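Local structure of possible hydrolase (Mycobacterium tuberculosis, 6WYN) at residues A[235-240]-A[248-253]; A[66-71]-A[75-80]. The protein hydrolyses carboxylic esters, with highest activity on short, straight-chain alkyl esters, and probably takes part in ester and lipid metabolism. All coordinates share one frame; numbering follows the deposited sequence.

Contact 1: A[235-240]-A[248-253]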
loop_
_atom_site.group_PDB
_atom_site.type_symbol
_atom_site.label_atom_id
_atom_site.label_comp_id
_atom_site.label_asym_id
_atom_site.label_seq_id
_atom_site.Cartn_x
_atom_site.Cartn_y
_atom_site.Cartn_z
ATOM N N PHE A 235 -5.587 12.846 -7.677
ATOM C CA PHE A 235 -4.822 14.012 -7.170
ATOM C C PHE A 235 -3.484 13.584 -6.511
ATOM O O PHE A 235 -2.397 14.033 -6.915
ATOM C CB PHE A 235 -5.705 14.750 -6.182
ATOM C CG PHE A 235 -4.996 15.865 -5.478
ATOM C CD1 PHE A 235 -4.443 16.907 -6.207
ATOM C CD2 PHE A 235 -4.859 15.851 -4.102
ATOM C CE1 PHE A 235 -3.785 17.942 -5.558
ATOM C CE2 PHE A 235 -4.194 16.882 -3.456
ATOM C CZ PHE A 235 -3.668 17.923 -4.184
ATOM N N HIS A 236 -3.524 12.671 -5.549
ATOM C CA HIS A 236 -2.317 12.203 -4.803
ATOM C C HIS A 236 -1.390 11.381 -5.709
ATOM O O HIS A 236 -0.179 11.346 -5.463
ATOM C CB HIS A 236 -2.721 11.394 -3.580
ATOM C CG HIS A 236 -3.418 12.207 -2.566
ATOM N ND1 HIS A 236 -2.976 13.461 -2.228
ATOM C CD2 HIS A 236 -4.532 11.951 -1.839
ATOM C CE1 HIS A 236 -3.743 13.923 -1.266
ATOM N NE2 HIS A 236 -4.743 13.048 -1.040
ATOM N N ASN A 237 -1.945 10.701 -6.709
ATOM C CA ASN A 237 -1.176 9.706 -7.487
ATOM C C ASN A 237 -0.646 10.323 -8.775
ATOM O O ASN A 237 -0.059 9.582 -9.593
ATOM C CB ASN A 237 -1.994 8.468 -7.784
ATOM C CG ASN A 237 -1.192 7.195 -7.709
ATOM O OD1 ASN A 237 -0.076 7.164 -7.161
ATOM N ND2 ASN A 237 -1.778 6.114 -8.203
ATOM N N SER A 238 -0.859 11.607 -8.951
ATOM C CA SER A 238 -0.534 12.322 -10.205
ATOM C C SER A 238 0.154 13.674 -9.921
ATOM O O SER A 238 0.084 14.152 -8.774
ATOM C CB SER A 238 -1.781 12.472 -11.046
ATOM O OG SER A 238 -2.615 13.517 -10.609
ATOM N N ARG A 239 0.744 14.293 -10.948
ATOM C CA ARG A 239 1.249 15.696 -10.862
ATOM C C ARG A 239 1.192 16.401 -12.218
ATOM O O ARG A 239 1.364 15.707 -13.249
ATOM C CB ARG A 239 2.696 15.714 -10.370
ATOM C CG ARG A 239 3.701 15.132 -11.354
ATOM C CD ARG A 239 4.957 14.665 -10.624
ATOM N NE ARG A 239 5.961 14.174 -11.548
ATOM C CZ ARG A 239 6.700 14.940 -12.366
ATOM N NH1 ARG A 239 7.589 14.377 -13.163
ATOM N NH2 ARG A 239 6.560 16.256 -12.390
ATOM N N ARG A 240 1.057 17.731 -12.191
ATOM C CA ARG A 240 1.031 18.592 -13.403
ATOM C C ARG A 240 2.463 18.965 -13.819
ATOM O O ARG A 240 3.210 19.440 -12.958
ATOM C CB ARG A 240 0.215 19.862 -13.156
ATOM C CG ARG A 240 -0.204 20.544 -14.452
ATOM C CD ARG A 240 -0.482 22.027 -14.349
ATOM N NE ARG A 240 -1.148 22.426 -15.582
ATOM C CZ ARG A 240 -2.419 22.818 -15.700
ATOM N NH1 ARG A 240 -3.204 22.925 -14.638
ATOM N NH2 ARG A 240 -2.897 23.125 -16.895
ATOM N N TRP A 248 1.405 10.237 -14.067
ATOM C CA TRP A 248 1.361 9.401 -12.836
ATOM C C TRP A 248 2.659 9.590 -12.046
ATOM O O TRP A 248 3.754 9.679 -12.652
ATOM C CB TRP A 248 1.124 7.919 -13.143
ATOM C CG TRP A 248 -0.201 7.609 -13.794
ATOM C CD1 TRP A 248 -0.397 7.097 -15.052
ATOM C CD2 TRP A 248 -1.525 7.741 -13.215
ATOM N NE1 TRP A 248 -1.737 6.903 -15.280
ATOM C CE2 TRP A 248 -2.454 7.305 -14.187
ATOM C CE3 TRP A 248 -2.020 8.175 -11.975
ATOM C CZ2 TRP A 248 -3.835 7.292 -13.959
ATOM C CZ3 TRP A 248 -3.381 8.165 -11.753
ATOM C CH2 TRP A 248 -4.279 7.729 -12.735
ATOM N N ARG A 249 2.543 9.560 -10.724
ATOM C CA ARG A 249 3.697 9.628 -9.796
ATOM C C ARG A 249 4.406 8.275 -9.804
ATOM O O ARG A 249 5.633 8.233 -9.485
ATOM C CB ARG A 249 3.249 10.060 -8.393
ATOM C CG ARG A 249 3.017 11.548 -8.218
ATOM C CD ARG A 249 2.943 11.935 -6.728
ATOM N NE ARG A 249 2.461 13.282 -6.633
ATOM C CZ ARG A 249 3.215 14.368 -6.739
ATOM N NH1 ARG A 249 4.521 14.263 -6.932
ATOM N NH2 ARG A 249 2.639 15.546 -6.674
ATOM N N TYR A 250 3.720 7.175 -10.132
ATOM C CA TYR A 250 4.376 5.853 -10.025
ATOM C C TYR A 250 5.039 5.475 -11.360
ATOM O O TYR A 250 4.602 5.879 -12.422
ATOM C CB TYR A 250 3.416 4.718 -9.651
ATOM C CG TYR A 250 2.215 4.561 -10.549
ATOM C CD1 TYR A 250 2.252 3.784 -11.707
ATOM C CD2 TYR A 250 1.044 5.228 -10.254
ATOM C CE1 TYR A 250 1.124 3.636 -12.514
ATOM C CE2 TYR A 250 -0.091 5.095 -11.039
ATOM C CZ TYR A 250 -0.054 4.278 -12.162
ATOM O OH TYR A 250 -1.184 4.204 -12.916
ATOM N N ASP A 251 6.071 4.672 -11.247
ATOM C CA ASP A 251 6.850 4.116 -12.369
ATOM C C ASP A 251 6.078 2.876 -12.789
ATOM O O ASP A 251 5.739 2.038 -11.868
ATOM C CB ASP A 251 8.269 3.764 -11.915
ATOM C CG ASP A 251 9.248 3.377 -13.036
ATOM O OD1 ASP A 251 8.905 3.537 -14.192
ATOM O OD2 ASP A 251 10.292 2.846 -12.718
ATOM N N ALA A 252 5.742 2.771 -14.079
ATOM C CA ALA A 252 5.400 1.450 -14.659
ATOM C C ALA A 252 6.292 0.440 -13.915
ATOM O O ALA A 252 7.402 0.802 -13.640
ATOM C CB ALA A 252 5.617 1.448 -16.166
ATOM N N ILE A 253 5.737 -0.645 -13.397
ATOM C CA ILE A 253 6.522 -1.784 -12.838
ATOM C C ILE A 253 6.742 -2.701 -14.041
ATOM O O ILE A 253 5.739 -3.370 -14.513
ATOM C CB ILE A 253 5.788 -2.505 -11.697
ATOM C CG1 ILE A 253 5.172 -1.532 -10.682
ATOM C CG2 ILE A 253 6.712 -3.505 -11.024
ATOM C CD1 ILE A 253 4.398 -2.221 -9.557
HETATM O O HOH W 1 -0.168 14.912 -5.569
HETATM O O HOH W 2 6.012 11.098 -12.085
#
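The backbone N of R249 donates to N237 O at 2.8 Å, and the N-H...O angle of 173° shows a straight bond, although the donor stands above the carbonyl plane. The same oxygen also meets the W248 indole in its plane, at the edge, 3.4 Å from W248 CE3. R249 then runs back along the other segment: CG lies anti to its carbonyl carbon (chi1 -79°) and the chain stays extended to NE, which carries R249 CD to within 3.4 Å of H236 O and lays one guanidinium face against R239 CB, 3.7 Å from R249 NH2. Water 1, in the guanidinium plane, accepts from R249 NH2 and donates to F235 O; water 2 likewise links R239 NE to W248 O. These contacts sit where helix 227-237 gives way to a two-stranded antiparallel sheet, 238-240 with 246-248, in which S238 and W248 form a non-hydrogen-bonded pair with diverging side chains. The N237 side-chain amide comes to the edge of the Y250 ring, N237 ND2 lying 3.5 Å from Y250 CE2 with the amide and ring planes 41° apart. That amide is held at both ends, ND2 by G92 O and OD1 by N94. G92 adjoins G91, a residue involved in substrate selectivity, and the Y250 side chain lies about 7 Å from G91. Farther out, W122 NE1 bonds R249 O.

Contact 2: A[66-71]-A[75-80]; sequences ERVQAG and ALRWGG
E66 and R77 lie side by side and point the same way across a beta hairpin, strand 65-70 with strand 73-78, which forms one margin of the alpha/beta-hydrolase sheet. Their salt bridge, E66 OE2 to R77 NH1 at 2.8 Å, enters at the guanidinium edge, close to its plane, while the carboxylate is turned 37° from that plane. The R77 chain leaves the backbone with chi1 at -173° and bends at chi3, which puts its guanidinium beside V68. The V68 side chain crosses it at about a right angle and sets V68 CG1 over the centre of one guanidinium face, 3.6 Å from R77 CZ; the other methyl, V68 CG2, packs 4.0 Å from A75 CB. E66, V68, A75 and R77 thus share one sheet face, where L144 of helix 130-144 touches both V68 and R77.

R67 and L76 occupy the other face, a non-hydrogen-bonded pair with CA atoms 4.5 Å apart. L76 CD2 covers one face of the R67 guanidinium toward its rim, 3.6 Å from R67 NH1, and the polar ends of that group are taken by E45 at NH1 and by D113 and S74 at NH2. The hydrogen-bonded pairs E66-R77 and V68-A75 flank this one, each closed by two backbone bonds. Beside the salt bridge, water 3 accepts from R77 NE at 2.8 Å and donates weakly to E66 OE2.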
loop_
_atom_site.group_PDB
_atom_site.type_symbol
_atom_site.label_atom_id
_atom_site.label_comp_id
_atom_site.label_asym_id
_atom_site.label_seq_id
_atom_site.Cartn_x
_atom_site.Cartn_y
_atom_site.Cartn_z
ATOM N N GLU A 66 3.181 15.158 8.384
ATOM C CA GLU A 66 4.197 15.811 7.542
ATOM C C GLU A 66 4.876 14.734 6.707
ATOM O O GLU A 66 4.856 13.548 7.108
ATOM C CB GLU A 66 5.183 16.598 8.424
ATOM C CG GLU A 66 5.941 15.764 9.422
ATOM C CD GLU A 66 6.913 16.565 10.296
ATOM O OE1 GLU A 66 6.788 17.796 10.348
ATOM O OE2 GLU A 66 7.794 15.975 10.900
ATOM N N ARG A 67 5.436 15.139 5.587
ATOM C CA ARG A 67 6.256 14.272 4.733
ATOM C C ARG A 67 7.662 14.196 5.341
ATOM O O ARG A 67 8.211 15.238 5.801
ATOM C CB ARG A 67 6.265 14.798 3.301
ATOM C CG ARG A 67 6.938 13.845 2.340
ATOM C CD ARG A 67 6.550 14.108 0.915
ATOM N NE ARG A 67 5.174 13.676 0.618
ATOM C CZ ARG A 67 4.768 12.415 0.388
ATOM N NH1 ARG A 67 3.498 12.190 0.075
ATOM N NH2 ARG A 67 5.617 11.397 0.394
ATOM N N VAL A 68 8.216 12.988 5.394
ATOM C CA VAL A 68 9.626 12.761 5.808
ATOM C C VAL A 68 10.366 12.033 4.669
ATOM O O VAL A 68 9.708 11.445 3.750
ATOM C CB VAL A 68 9.743 12.054 7.169
ATOM C CG1 VAL A 68 9.124 12.860 8.304
ATOM C CG2 VAL A 68 9.140 10.665 7.155
ATOM N N GLN A 69 11.702 12.117 4.683
ATOM C CA GLN A 69 12.530 11.445 3.656
ATOM C C GLN A 69 13.835 10.993 4.297
ATOM O O GLN A 69 14.428 11.772 5.123
ATOM C CB GLN A 69 12.729 12.363 2.470
ATOM C CG GLN A 69 13.596 11.735 1.369
ATOM C CD GLN A 69 13.987 12.718 0.301
ATOM O OE1 GLN A 69 13.486 13.821 0.280
ATOM N NE2 GLN A 69 14.974 12.386 -0.525
ATOM N N ALA A 70 14.278 9.784 3.940
ATOM C CA ALA A 70 15.666 9.342 4.191
ATOM C C ALA A 70 16.177 8.726 2.908
ATOM O O ALA A 70 15.792 7.567 2.623
ATOM C CB ALA A 70 15.765 8.384 5.333
ATOM N N GLY A 71 16.833 9.539 2.081
ATOM C CA GLY A 71 17.424 9.066 0.830
ATOM C C GLY A 71 16.347 8.733 -0.161
ATOM O O GLY A 71 15.514 9.622 -0.444
ATOM N N ALA A 75 7.930 9.271 3.055
ATOM C CA ALA A 75 6.839 8.714 3.866
ATOM C C ALA A 75 6.020 9.867 4.424
ATOM O O ALA A 75 6.537 11.043 4.432
ATOM C CB ALA A 75 7.345 7.810 4.950
ATOM N N LEU A 76 4.774 9.564 4.776
ATOM C CA LEU A 76 3.936 10.472 5.612
ATOM C C LEU A 76 3.998 9.998 7.050
ATOM O O LEU A 76 3.716 8.811 7.322
ATOM C CB LEU A 76 2.507 10.456 5.082
ATOM C CG LEU A 76 2.334 10.994 3.676
ATOM C CD1 LEU A 76 0.886 10.901 3.241
ATOM C CD2 LEU A 76 2.822 12.427 3.596
ATOM N N ARG A 77 4.358 10.900 7.956
ATOM C CA ARG A 77 4.442 10.618 9.405
ATOM C C ARG A 77 3.269 11.326 10.070
ATOM O O ARG A 77 3.195 12.586 10.002
ATOM C CB ARG A 77 5.791 11.038 10.004
ATOM C CG ARG A 77 5.973 10.614 11.453
ATOM C CD ARG A 77 7.408 10.707 11.931
ATOM N NE ARG A 77 7.810 12.113 11.893
ATOM C CZ ARG A 77 9.070 12.540 11.900
ATOM N NH1 ARG A 77 9.314 13.839 11.806
ATOM N NH2 ARG A 77 10.054 11.680 12.026
ATOM N N TRP A 78 2.399 10.526 10.691
ATOM C CA TRP A 78 1.125 10.969 11.312
ATOM C C TRP A 78 1.259 10.963 12.824
ATOM O O TRP A 78 1.783 9.955 13.354
ATOM C CB TRP A 78 0.002 10.018 10.916
ATOM C CG TRP A 78 -0.277 9.974 9.450
ATOM C CD1 TRP A 78 0.362 9.254 8.464
ATOM C CD2 TRP A 78 -1.343 10.677 8.822
ATOM N NE1 TRP A 78 -0.254 9.468 7.263
ATOM C CE2 TRP A 78 -1.320 10.317 7.459
ATOM C CE3 TRP A 78 -2.337 11.534 9.305
ATOM C CZ2 TRP A 78 -2.247 10.832 6.559
ATOM C CZ3 TRP A 78 -3.265 12.016 8.414
ATOM C CH2 TRP A 78 -3.225 11.665 7.063
ATOM N N GLY A 79 0.769 12.033 13.463
ATOM C CA GLY A 79 0.608 12.072 14.922
ATOM C C GLY A 79 1.912 12.287 15.667
ATOM O O GLY A 79 1.955 11.854 16.837
ATOM N N GLY A 80 2.951 12.862 15.054
ATOM C CA GLY A 80 4.266 13.025 15.735
ATOM C C GLY A 80 5.358 12.018 15.342
ATOM O O GLY A 80 5.178 11.225 14.401
HETATM O O HOH W 3 6.084 14.156 12.751
#

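How the contacts relate
Contact 2 comes first along the chain and closes before contact 1 opens; their centres are 19 Å apart and their nearest atoms about 7 Å, without touching. They belong to different sheets. Contact 2 pairs the first two strands of the eight-stranded mixed sheet, in the alpha/beta domain, with 65-70 outermost. Contact 1 joins helix 227-237 to the small 238-240/246-248 sheet and the loop after it, between strands 174-178 and 273-278, a part of the chain that probably carries the inserted cap domain. Loop residues H96 and H119 touch both contacts, so the two probably lie near where cap and core meet. Contact 1 is nearer the selectivity residues G91 and H188.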